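Local coordinates for protein with a SET domain within carboxy region (Cryptosporidium parvum, PDB 4LDG) that probably methylates histone H4 through its SET domain, which lies in this carboxy-terminal fragment of a longer protein, at residues 130-135 against 161-166; 183-188 against 207-212; 247-250 against 254-257. All coordinates share one frame; numbering follows the deposited sequence. Where two conformers were deposited one is given.

Contact 1 of 3, residues 130-135 against 161-166; sequences YCILNE and DDFVLE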
ATOM      1  N   TYR A 130      -5.632  -4.018 -10.750  1.00 33.11           N
ATOM      2  CA  TYR A 130      -6.914  -4.336 -10.142  1.00 33.47           C
ATOM      3  C   TYR A 130      -6.959  -3.947  -8.663  1.00 31.75           C
ATOM      4  O   TYR A 130      -7.954  -3.412  -8.203  1.00 31.46           O
ATOM      5  CB  TYR A 130      -7.252  -5.820 -10.317  1.00 34.83           C
ATOM      6  CG  TYR A 130      -8.660  -6.183  -9.883  1.00 36.83           C
ATOM      7  CD1 TYR A 130      -9.734  -6.141 -10.790  1.00 38.38           C
ATOM      8  CD2 TYR A 130      -8.920  -6.568  -8.585  1.00 38.95           C
ATOM      9  CE1 TYR A 130     -11.008  -6.485 -10.412  1.00 39.38           C
ATOM     10  CE2 TYR A 130     -10.201  -6.898  -8.178  1.00 42.86           C
ATOM     11  CZ  TYR A 130     -11.244  -6.847  -9.096  1.00 45.44           C
ATOM     12  OH  TYR A 130     -12.514  -7.175  -8.680  1.00 51.82           O
ATOM     13  N   CYS A 131      -5.914  -4.258  -7.900  1.00 32.09           N
ATOM     14  CA  CYS A 131      -5.895  -3.902  -6.452  1.00 33.13           C
ATOM     15  C   CYS A 131      -5.897  -2.378  -6.238  1.00 32.64           C
ATOM     16  O   CYS A 131      -6.585  -1.851  -5.363  1.00 31.81           O
ATOM     17  CB  CYS A 131      -4.687  -4.493  -5.762  1.00 33.84           C
ATOM     18  SG  CYS A 131      -4.580  -6.290  -5.785  1.00 35.41           S
ATOM     19  N   ILE A 132      -5.146  -1.667  -7.064  1.00 33.34           N
ATOM     20  CA  ILE A 132      -5.096  -0.220  -6.935  1.00 34.85           C
ATOM     21  C   ILE A 132      -6.489   0.383  -7.097  1.00 35.30           C
ATOM     22  O   ILE A 132      -6.915   1.199  -6.290  1.00 31.49           O
ATOM     23  CB  ILE A 132      -4.136   0.417  -7.949  1.00 36.79           C
ATOM     24  CG1 ILE A 132      -2.709   0.099  -7.548  1.00 38.56           C
ATOM     25  CG2 ILE A 132      -4.311   1.938  -7.943  1.00 39.74           C
ATOM     26  CD1 ILE A 132      -1.679   0.475  -8.580  1.00 40.92           C
ATOM     27  N   LEU A 133      -7.196  -0.035  -8.146  1.00 35.50           N
ATOM     28  CA  LEU A 133      -8.459   0.612  -8.519  1.00 35.13           C
ATOM     29  C   LEU A 133      -9.663   0.125  -7.721  1.00 35.70           C
ATOM     30  O   LEU A 133     -10.618   0.867  -7.573  1.00 36.66           O
ATOM     31  CB  LEU A 133      -8.712   0.449 -10.015  1.00 35.94           C
ATOM     32  CG  LEU A 133      -7.783   1.278 -10.906  1.00 35.62           C
ATOM     33  CD1 LEU A 133      -7.881   0.852 -12.339  1.00 33.85           C
ATOM     34  CD2 LEU A 133      -8.089   2.762 -10.784  1.00 38.04           C
ATOM     35  N   ASN A 134      -9.624  -1.098  -7.202  1.00 34.61           N
ATOM     36  CA  ASN A 134     -10.727  -1.611  -6.375  1.00 35.47           C
ATOM     37  C   ASN A 134     -10.400  -1.616  -4.885  1.00 38.02           C
ATOM     38  O   ASN A 134     -11.100  -2.230  -4.113  1.00 38.12           O
ATOM     39  CB  ASN A 134     -11.106  -3.027  -6.841  1.00 32.81           C
ATOM     40  CG  ASN A 134     -11.621  -3.028  -8.252  1.00 32.61           C
ATOM     41  OD1 ASN A 134     -12.670  -2.457  -8.527  1.00 32.51           O
ATOM     42  ND2 ASN A 134     -10.871  -3.627  -9.167  1.00 32.22           N
ATOM     43  N   GLU A 135      -9.309  -0.953  -4.502  1.00 41.61           N
ATOM     44  CA  GLU A 135      -8.944  -0.741  -3.095  1.00 45.73           C
ATOM     45  C   GLU A 135      -8.668  -2.033  -2.351  1.00 42.38           C
ATOM     46  O   GLU A 135      -9.089  -2.195  -1.221  1.00 46.90           O
ATOM     47  CB  GLU A 135     -10.015   0.065  -2.348  1.00 50.72           C
ATOM     48  CG  GLU A 135     -10.351   1.417  -2.955  1.00 59.70           C
ATOM     49  CD  GLU A 135      -9.354   2.518  -2.622  1.00 71.83           C
ATOM     50  OE1 GLU A 135      -8.346   2.264  -1.909  1.00 84.88           O
ATOM     51  OE2 GLU A 135      -9.577   3.664  -3.077  1.00 78.82           O
ATOM     52  N   ASP A 161       5.757 -10.576  -3.268  1.00 36.04           N
ATOM     53  CA  ASP A 161       5.150  -9.938  -4.431  1.00 38.50           C
ATOM     54  C   ASP A 161       3.691  -9.490  -4.288  1.00 35.97           C
ATOM     55  O   ASP A 161       3.161  -8.862  -5.219  1.00 34.42           O
ATOM     56  CB  ASP A 161       5.322 -10.781  -5.714  1.00 40.82           C
ATOM     57  CG  ASP A 161       6.730 -10.727  -6.258  1.00 45.51           C
ATOM     58  OD1 ASP A 161       7.393  -9.682  -6.095  1.00 47.91           O
ATOM     59  OD2 ASP A 161       7.193 -11.731  -6.847  1.00 50.41           O
ATOM     60  N   ASP A 162       3.051  -9.786  -3.154  1.00 34.45           N
ATOM     61  CA  ASP A 162       1.722  -9.245  -2.902  1.00 34.49           C
ATOM     62  C   ASP A 162       1.777  -7.735  -3.010  1.00 33.96           C
ATOM     63  O   ASP A 162       2.834  -7.108  -2.751  1.00 33.26           O
ATOM     64  CB  ASP A 162       1.181  -9.600  -1.518  1.00 34.46           C
ATOM     65  CG  ASP A 162       0.627 -11.019  -1.429  1.00 39.13           C
ATOM     66  OD1 ASP A 162       0.628 -11.782  -2.447  1.00 40.75           O
ATOM     67  OD2 ASP A 162       0.171 -11.376  -0.310  1.00 42.35           O
ATOM     68  N   PHE A 163       0.655  -7.179  -3.466  1.00 33.07           N
ATOM     69  CA  PHE A 163       0.327  -5.760  -3.315  1.00 32.05           C
ATOM     70  C   PHE A 163       0.225  -5.496  -1.826  1.00 33.09           C
ATOM     71  O   PHE A 163      -0.545  -6.171  -1.141  1.00 32.70           O
ATOM     72  CB  PHE A 163      -0.998  -5.431  -4.007  1.00 30.24           C
ATOM     73  CG  PHE A 163      -1.317  -3.957  -4.061  1.00 30.49           C
ATOM     74  CD1 PHE A 163      -0.874  -3.180  -5.119  1.00 30.56           C
ATOM     75  CD2 PHE A 163      -2.078  -3.353  -3.060  1.00 31.65           C
ATOM     76  CE1 PHE A 163      -1.150  -1.814  -5.167  1.00 31.75           C
ATOM     77  CE2 PHE A 163      -2.365  -1.990  -3.090  1.00 31.51           C
ATOM     78  CZ  PHE A 163      -1.883  -1.213  -4.136  1.00 33.36           C
ATOM     79  N   VAL A 164       0.970  -4.512  -1.305  1.00 33.81           N
ATOM     80  CA  VAL A 164       0.850  -4.199   0.134  1.00 33.80           C
ATOM     81  C   VAL A 164      -0.109  -3.027   0.374  1.00 34.02           C
ATOM     82  O   VAL A 164      -1.199  -3.192   0.950  1.00 32.46           O
ATOM     83  CB  VAL A 164       2.245  -4.018   0.753  1.00 36.39           C
ATOM     84  CG1 VAL A 164       2.172  -3.650   2.227  1.00 38.41           C
ATOM     85  CG2 VAL A 164       3.044  -5.307   0.589  1.00 36.58           C
ATOM     86  N   LEU A 165       0.268  -1.848  -0.105  1.00 34.71           N
ATOM     87  CA  LEU A 165      -0.515  -0.631   0.131  1.00 33.66           C
ATOM     88  C   LEU A 165      -0.163   0.349  -0.945  1.00 33.86           C
ATOM     89  O   LEU A 165       0.973   0.324  -1.467  1.00 35.42           O
ATOM     90  CB  LEU A 165      -0.110   0.024   1.456  1.00 34.19           C
ATOM     91  CG  LEU A 165      -0.492  -0.615   2.786  1.00 36.40           C
ATOM     92  CD1 LEU A 165       0.299   0.057   3.906  1.00 37.35           C
ATOM     93  CD2 LEU A 165      -1.990  -0.526   3.057  1.00 36.96           C
ATOM     94  N   GLU A 166      -1.082   1.251  -1.253  1.00 32.76           N
ATOM     95  CA  GLU A 166      -0.744   2.334  -2.158  1.00 34.09           C
ATOM     96  C   GLU A 166      -0.143   3.431  -1.303  1.00 32.58           C
ATOM     97  O   GLU A 166      -0.574   3.623  -0.184  1.00 30.89           O
ATOM     98  CB  GLU A 166      -1.965   2.849  -2.921  1.00 34.46           C
ATOM     99  CG  GLU A 166      -1.630   3.974  -3.891  1.00 37.17           C
ATOM    100  CD  GLU A 166      -2.812   4.528  -4.660  1.00 39.98           C
ATOM    101  OE1 GLU A 166      -3.929   3.975  -4.562  1.00 40.96           O
ATOM    102  OE2 GLU A 166      -2.612   5.531  -5.384  1.00 41.16           O
TER
HETATM  103  O   HOH W   1      -5.626   1.940  -4.007  1.00 42.48           O

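Contact 2 of 3, residues 183-188 against 207-212; sequences EKYALS and DATEEC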
ATOM      1  N   GLU A 183       9.262  23.806   2.315  1.00 51.77           N
ATOM      2  CA  GLU A 183       9.672  24.929   3.150  1.00 54.71           C
ATOM      3  C   GLU A 183       8.618  25.341   4.181  1.00 51.65           C
ATOM      4  O   GLU A 183       8.971  25.670   5.309  1.00 52.04           O
ATOM      5  CB  GLU A 183      10.105  26.128   2.300  1.00 66.37           C
ATOM      6  CG  GLU A 183      11.490  25.944   1.681  1.00 75.21           C
ATOM      7  CD  GLU A 183      11.835  26.956   0.591  1.00 81.56           C
ATOM      8  OE1 GLU A 183      11.883  26.542  -0.594  1.00 88.41           O
ATOM      9  OE2 GLU A 183      12.070  28.146   0.913  1.00 81.27           O
ATOM     10  N   LYS A 184       7.344  25.309   3.811  1.00 47.33           N
ATOM     11  CA  LYS A 184       6.271  25.679   4.729  1.00 50.91           C
ATOM     12  C   LYS A 184       6.156  24.689   5.893  1.00 46.34           C
ATOM     13  O   LYS A 184       6.041  25.089   7.047  1.00 46.05           O
ATOM     14  CB  LYS A 184       4.923  25.822   3.980  1.00 56.97           C
ATOM     15  CG  LYS A 184       3.678  25.905   4.870  1.00 63.13           C
ATOM     16  CD  LYS A 184       2.423  26.327   4.095  1.00 70.42           C
ATOM     17  CE  LYS A 184       1.829  25.189   3.268  1.00 74.81           C
ATOM     18  NZ  LYS A 184       0.708  24.466   3.936  1.00 76.40           N
ATOM     19  N   TYR A 185       6.196  23.400   5.597  1.00 43.37           N
ATOM     20  CA  TYR A 185       6.178  22.404   6.663  1.00 43.02           C
ATOM     21  C   TYR A 185       7.374  22.590   7.607  1.00 41.96           C
ATOM     22  O   TYR A 185       7.203  22.575   8.811  1.00 40.21           O
ATOM     23  CB  TYR A 185       6.141  20.973   6.126  1.00 42.24           C
ATOM     24  CG  TYR A 185       4.906  20.632   5.291  1.00 43.19           C
ATOM     25  CD1 TYR A 185       3.629  20.984   5.711  1.00 44.56           C
ATOM     26  CD2 TYR A 185       5.027  19.933   4.103  1.00 42.16           C
ATOM     27  CE1 TYR A 185       2.518  20.691   4.949  1.00 43.88           C
ATOM     28  CE2 TYR A 185       3.919  19.605   3.359  1.00 44.22           C
ATOM     29  CZ  TYR A 185       2.667  19.990   3.780  1.00 43.73           C
ATOM     30  OH  TYR A 185       1.571  19.673   3.012  1.00 46.63           O
ATOM     31  N   ALA A 186       8.568  22.814   7.067  1.00 42.51           N
ATOM     32  CA  ALA A 186       9.743  22.989   7.928  1.00 42.58           C
ATOM     33  C   ALA A 186       9.584  24.218   8.812  1.00 45.68           C
ATOM     34  O   ALA A 186       9.836  24.141  10.006  1.00 44.46           O
ATOM     35  CB  ALA A 186      11.024  23.072   7.118  1.00 42.34           C
ATOM     36  N   LEU A 187       9.119  25.327   8.237  1.00 48.96           N
ATOM     37  CA  LEU A 187       8.964  26.590   8.971  1.00 54.14           C
ATOM     38  C   LEU A 187       7.907  26.511  10.096  1.00 54.64           C
ATOM     39  O   LEU A 187       8.040  27.166  11.122  1.00 56.16           O
ATOM     40  CB  LEU A 187       8.635  27.727   7.985  1.00 58.17           C
ATOM     41  CG  LEU A 187       8.430  29.155   8.527  1.00 64.27           C
ATOM     42  CD1 LEU A 187       9.667  29.655   9.283  1.00 68.24           C
ATOM     43  CD2 LEU A 187       8.062  30.124   7.410  1.00 64.16           C
ATOM     44  N   SER A 188       6.881  25.693   9.896  1.00 55.47           N
ATOM     45  CA  SER A 188       5.803  25.471  10.873  1.00 55.83           C
ATOM     46  C   SER A 188       6.125  24.378  11.903  1.00 51.85           C
ATOM     47  O   SER A 188       5.308  24.061  12.762  1.00 50.67           O
ATOM     48  CB  SER A 188       4.557  25.022  10.108  1.00 59.15           C
ATOM     49  OG  SER A 188       4.422  25.777   8.918  1.00 66.21           O
ATOM     50  N   ASP A 207       2.602  14.231  -1.771  1.00 39.22           N
ATOM     51  CA  ASP A 207       2.549  14.837  -0.451  1.00 40.57           C
ATOM     52  C   ASP A 207       1.453  14.183   0.381  1.00 39.71           C
ATOM     53  O   ASP A 207       0.292  14.477   0.186  1.00 38.26           O
ATOM     54  CB  ASP A 207       2.281  16.351  -0.538  1.00 43.03           C
ATOM     55  CG  ASP A 207       2.327  17.014   0.821  1.00 45.32           C
ATOM     56  OD1 ASP A 207       2.681  16.301   1.777  1.00 45.50           O
ATOM     57  OD2 ASP A 207       1.992  18.226   0.953  1.00 48.82           O
ATOM     58  N   ALA A 208       1.844  13.335   1.337  1.00 40.41           N
ATOM     59  CA  ALA A 208       0.899  12.707   2.280  1.00 41.65           C
ATOM     60  C   ALA A 208       0.934  13.341   3.695  1.00 44.35           C
ATOM     61  O   ALA A 208       0.528  12.713   4.680  1.00 43.04           O
ATOM     62  CB  ALA A 208       1.188  11.208   2.358  1.00 40.39           C
ATOM     63  N   THR A 209       1.385  14.593   3.790  1.00 47.38           N
ATOM     64  CA  THR A 209       1.539  15.272   5.092  1.00 48.62           C
ATOM     65  C   THR A 209       0.215  15.485   5.811  1.00 52.59           C
ATOM     66  O   THR A 209       0.117  15.151   6.982  1.00 54.30           O
ATOM     67  CB  THR A 209       2.272  16.614   4.953  1.00 47.77           C
ATOM     68  OG1 THR A 209       3.547  16.387   4.353  1.00 44.27           O
ATOM     69  CG2 THR A 209       2.457  17.288   6.302  1.00 49.59           C
ATOM     70  N   GLU A 210      -0.816  15.990   5.127  1.00 58.25           N
ATOM     71  CA  GLU A 210      -2.100  16.179   5.787  0.50 62.30           C
ATOM     72  C   GLU A 210      -2.564  14.832   6.378  1.00 63.52           C
ATOM     73  O   GLU A 210      -2.392  13.766   5.774  1.00 63.55           O
ATOM     74  CB  GLU A 210      -3.155  16.784   4.846  0.50 64.79           C
ATOM     75  CG  GLU A 210      -2.759  18.073   4.105  0.50 66.01           C
ATOM     76  CD  GLU A 210      -2.143  19.165   4.979  0.50 68.31           C
ATOM     77  OE1 GLU A 210      -2.064  18.999   6.218  0.50 69.21           O
ATOM     78  OE2 GLU A 210      -1.732  20.209   4.413  0.50 68.20           O
ATOM     79  N   GLU A 211      -3.127  14.893   7.579  1.00 68.61           N
ATOM     80  CA  GLU A 211      -3.556  13.701   8.292  1.00 68.46           C
ATOM     81  C   GLU A 211      -4.966  13.377   7.840  1.00 70.13           C
ATOM     82  O   GLU A 211      -5.932  13.621   8.565  1.00 76.19           O
ATOM     83  CB  GLU A 211      -3.492  13.923   9.808  1.00 70.88           C
ATOM     84  N   CYS A 212      -5.073  12.827   6.634  0.50 67.51           N
ATOM     85  CA  CYS A 212      -6.350  12.433   6.059  0.50 66.94           C
ATOM     86  C   CYS A 212      -6.477  10.924   6.105  0.50 63.86           C
ATOM     87  O   CYS A 212      -5.626  10.208   5.576  0.50 60.82           O
ATOM     88  CB  CYS A 212      -6.446  12.911   4.616  0.50 68.12           C
ATOM     89  SG  CYS A 212      -6.312  14.700   4.443  0.50 72.52           S
TER

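Contact 3 of 3, residues 247-250 against 254-257; sequences SKRD and GEEL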
ATOM      1  N   SER A 247       5.714  -6.550  -1.419  1.00 32.72           N
ATOM      2  CA  SER A 247       6.623  -7.219  -0.509  1.00 34.06           C
ATOM      3  C   SER A 247       7.808  -7.815  -1.257  1.00 34.56           C
ATOM      4  O   SER A 247       7.661  -8.303  -2.363  1.00 34.60           O
ATOM      5  CB  SER A 247       5.883  -8.328   0.226  1.00 34.97           C
ATOM      6  OG  SER A 247       5.331  -9.248  -0.710  1.00 36.00           O
ATOM      7  N   LYS A 248       8.977  -7.804  -0.628  1.00 35.85           N
ATOM      8  CA  LYS A 248      10.171  -8.391  -1.217  1.00 37.55           C
ATOM      9  C   LYS A 248      10.272  -9.864  -0.900  1.00 38.75           C
ATOM     10  O   LYS A 248      11.075 -10.582  -1.489  1.00 38.86           O
ATOM     11  CB  LYS A 248      11.415  -7.753  -0.643  1.00 40.22           C
ATOM     12  CG  LYS A 248      11.487  -6.257  -0.797  1.00 41.31           C
ATOM     13  CD  LYS A 248      12.830  -5.784  -0.261  1.00 44.21           C
ATOM     14  CE  LYS A 248      13.964  -6.432  -1.021  1.00 44.16           C
ATOM     15  NZ  LYS A 248      15.137  -5.564  -0.869  1.00 48.21           N
ATOM     16  N   ARG A 249       9.475 -10.301   0.062  1.00 39.73           N
ATOM     17  CA  ARG A 249       9.508 -11.670   0.518  1.00 40.56           C
ATOM     18  C   ARG A 249       8.282 -11.892   1.377  1.00 40.41           C
ATOM     19  O   ARG A 249       7.511 -10.975   1.629  1.00 40.25           O
ATOM     20  CB  ARG A 249      10.784 -11.896   1.338  1.00 43.13           C
ATOM     21  CG  ARG A 249      10.967 -10.889   2.450  1.00 43.29           C
ATOM     22  CD  ARG A 249      11.878 -11.419   3.540  1.00 47.33           C
ATOM     23  NE  ARG A 249      12.131 -10.423   4.582  1.00 51.80           N
ATOM     24  CZ  ARG A 249      11.371 -10.201   5.663  1.00 53.07           C
ATOM     25  NH1 ARG A 249      10.269 -10.904   5.909  1.00 52.03           N
ATOM     26  NH2 ARG A 249      11.738  -9.258   6.521  1.00 54.16           N
ATOM     27  N   ASP A 250       8.097 -13.112   1.831  1.00 43.79           N
ATOM     28  CA  ASP A 250       7.069 -13.395   2.811  1.00 43.60           C
ATOM     29  C   ASP A 250       7.341 -12.570   4.050  1.00 43.62           C
ATOM     30  O   ASP A 250       8.420 -12.624   4.590  1.00 45.16           O
ATOM     31  CB  ASP A 250       7.060 -14.894   3.143  1.00 47.20           C
ATOM     32  CG  ASP A 250       6.494 -15.761   1.986  1.00 49.60           C
ATOM     33  OD1 ASP A 250       6.207 -15.237   0.887  1.00 47.22           O
ATOM     34  OD2 ASP A 250       6.327 -16.985   2.182  1.00 55.99           O
ATOM     35  N   GLY A 254       2.570  -9.960  12.414  1.00 47.55           N
ATOM     36  CA  GLY A 254       3.234  -9.243  13.499  1.00 47.68           C
ATOM     37  C   GLY A 254       4.502  -8.478  13.108  1.00 46.55           C
ATOM     38  O   GLY A 254       4.933  -7.569  13.799  1.00 45.31           O
ATOM     39  N   GLU A 255       5.099  -8.838  11.991  1.00 47.03           N
ATOM     40  CA  GLU A 255       6.362  -8.250  11.583  1.00 47.64           C
ATOM     41  C   GLU A 255       6.162  -6.828  11.036  1.00 43.99           C
ATOM     42  O   GLU A 255       5.190  -6.522  10.341  1.00 41.02           O
ATOM     43  CB  GLU A 255       6.998  -9.181  10.559  1.00 52.65           C
ATOM     44  CG  GLU A 255       8.172  -8.666   9.761  1.00 56.34           C
ATOM     45  CD  GLU A 255       8.843  -9.805   8.992  1.00 63.44           C
ATOM     46  OE1 GLU A 255       8.202 -10.864   8.734  1.00 63.62           O
ATOM     47  OE2 GLU A 255      10.028  -9.648   8.648  1.00 68.25           O
ATOM     48  N   GLU A 256       7.098  -5.955  11.366  1.00 44.13           N
ATOM     49  CA  GLU A 256       7.014  -4.552  10.987  1.00 42.70           C
ATOM     50  C   GLU A 256       7.262  -4.434   9.502  1.00 38.97           C
ATOM     51  O   GLU A 256       8.093  -5.145   8.986  1.00 36.57           O
ATOM     52  CB  GLU A 256       8.035  -3.707  11.757  1.00 42.84           C
ATOM     53  CG  GLU A 256       7.937  -2.207  11.432  1.00 47.96           C
ATOM     54  CD  GLU A 256       8.858  -1.289  12.245  1.00 48.77           C
ATOM     55  OE1 GLU A 256       9.663  -1.789  13.054  1.00 52.00           O
ATOM     56  OE2 GLU A 256       8.771  -0.051  12.072  1.00 48.04           O
ATOM     57  N   LEU A 257       6.552  -3.526   8.824  1.00 38.37           N
ATOM     58  CA  LEU A 257       6.874  -3.214   7.443  1.00 37.66           C
ATOM     59  C   LEU A 257       7.976  -2.170   7.449  1.00 36.92           C
ATOM     60  O   LEU A 257       7.910  -1.169   8.171  1.00 35.38           O
ATOM     61  CB  LEU A 257       5.674  -2.669   6.695  1.00 38.33           C
ATOM     62  CG  LEU A 257       4.396  -3.504   6.709  1.00 40.91           C
ATOM     63  CD1 LEU A 257       3.384  -2.928   5.733  1.00 38.49           C
ATOM     64  CD2 LEU A 257       4.694  -4.945   6.379  1.00 43.39           C
TER

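Contact 1 of 3, residues 130-135 against 161-166
Phe-163, the first residue of strand 163-166, sends its side chain into the last turns of helix 121-134, where Cys-131 and Ile-132 receive it. Its CB starts beside the cysteine sulfur, with Phe-163 CB 4.1 Å from Cys-131 SG. With CG anti to the backbone N (chi1 -172°), the ring is carried on toward the helix, and Phe-163 CG comes 3.8 Å from Cys-131 CB. That methylene lies over one face, 4.0 Å from the ring centroid and displaced toward the rim, a CH-pi contact. Cys-131 SG stands farther off and oblique to the ring, so the sulfur-aromatic component is the looser of the two. Farther out, Phe-163 CE1 meets Ile-132 CG1 at 3.4 Å, with CD1 of the same isoleucine behind it and CZ also within touch of CG1; the two side chains cross at about a right angle.

This is helix-on-sheet packing: strand 163-166 borders an antiparallel three-stranded sheet of the SET domain, and the axes of helix segment 130-134 and strand 163-166 approach to 9.3 Å at a signed crossing angle of -40°. The next strand, 240-247, contributes Phe-244, whose ring meets that of Phe-163.

Past the phenyl group the contact turns polar. The extended chain of Glu-166 brings Glu-166 OE1 to 4.0 Å from Ile-132 CG2, and a water bridges this oxygen to the carbonyl O of Ile-132, lying 2.7 Å from Glu-166 OE1. The other carboxylate oxygen, OE2, forms a salt bridge with Arg-242. At Glu-135 the helix gives way to a Schellman motif, and the carboxylate of that residue pairs with Lys-168.

Contact 2 of 3, residues 183-188 against 207-212
Tyr-185, on the last turn of helix 175-187, points its ring at the loop that follows strand 202-207, and Asp-207 and Thr-209 approach it from the opposite direction. The two residues use different parts of the ring. Asp-207 OD2 sits at the edge, in the ring plane, and accepts a hydrogen bond of 2.6 Å from Tyr-185 OH through its syn lone pair. The carboxylate is turned 66° from the ring, so the two flat groups do not stack.

Thr-209 instead lies over a face. Its first torsion, chi1 -58°, places CG2 anti to the backbone N, and this methyl rests 3.7 Å from the centroid of the Tyr-185 ring, only 15° off the normal, as a CH-pi contact. The hydroxyl branch goes toward the other ring side from the methyl, with Thr-209 OG1 3.4 Å from Tyr-185 CE2, and CB is the threonine atom nearest the phenol carbon CZ.

Within the loop, Thr-209 in turn holds the aspartate. Asp-207 OD1 takes OG1 of Thr-209 at 2.7 Å by its syn lone pair, while Thr-209 N reaches it at 2.9 Å from above the carboxylate plane, closing an Asx turn. Thr-209 OG1 also bonds Tyr-193 N, and Met-194 of strand 194-199 packs against all three side chains.

With three donors shared between its two oxygens, the buried carboxylate is held in a set rotation, and its negative charge would be expected to polarise the tyrosine O-H and strengthen that short bond.

Contact 3 of 3, residues 247-250 against 254-257
Arg-249 leaves the backbone with CG between the N and the carbonyl carbon (chi1 53°), then runs extended from CG to NE, which carries its guanidinium across to Glu-255. Glu-255 is also extended, but with CG anti to the backbone N, and its carboxylate comes from the opposite direction.

They meet end-on in a salt bridge. Both terminal nitrogens converge on a single oxygen, with Arg-249 NH2 2.8 Å and Arg-249 NH1 3.0 Å from Glu-255 OE2. That oxygen lies close to the guanidinium plane, at its edge. Both nitrogens reach it from the same face of the carboxylate, and the two planes are 29° apart. The bond from NH2 is the straighter, at 151°.

NH1 has a further acceptor. It donates to the carbonyl oxygen of Asp-250, with Arg-249 NH1 2.8 Å from Asp-250 O, and so ties the guanidinium to the backbone of its own neighbour. The second oxygen of the glutamate, OE1, takes the backbone N of Ile-252, from the short connection between the two segments. Each charged group is thus fixed to main chain as well as to its partner, although the pair lies at the surface, where solvent would be expected to weaken the charge attraction.

Asp-250 OD1 bonds Lys-160 N, and Gly-254 and Glu-255 form backbone bonds with Ala-154 of strand 151-154. The arrangement is a local salt bridge spanning a surface loop, here the one joining strands 240-247 and 258-259 of the SET domain.

In the fold
The contacts follow one another along the chain without interleaving. Contacts 1 and 3 are neighbours, their centres 15 Å apart, and they meet at the paired strands 163-166 and 240-247 of one antiparallel sheet: Asp-161 and Asp-162 probably exchange backbone hydrogen bonds with Ser-247, where strand 240-247 ends, while Val-164 packs on Leu-257. Contact 2 stands apart, its centre 26 Å from contact 1 and 28 Å from contact 3. Contact 1 joins helix 121-134 to the sheet near the middle of the molecule; contact 2 is a buried join between the end of helix 175-187 and the loop after strand 202-207, and contact 3 a surface salt bridge within the loop after strand 240-247. The segments of contacts 2 and 3 all fall within the SET domain.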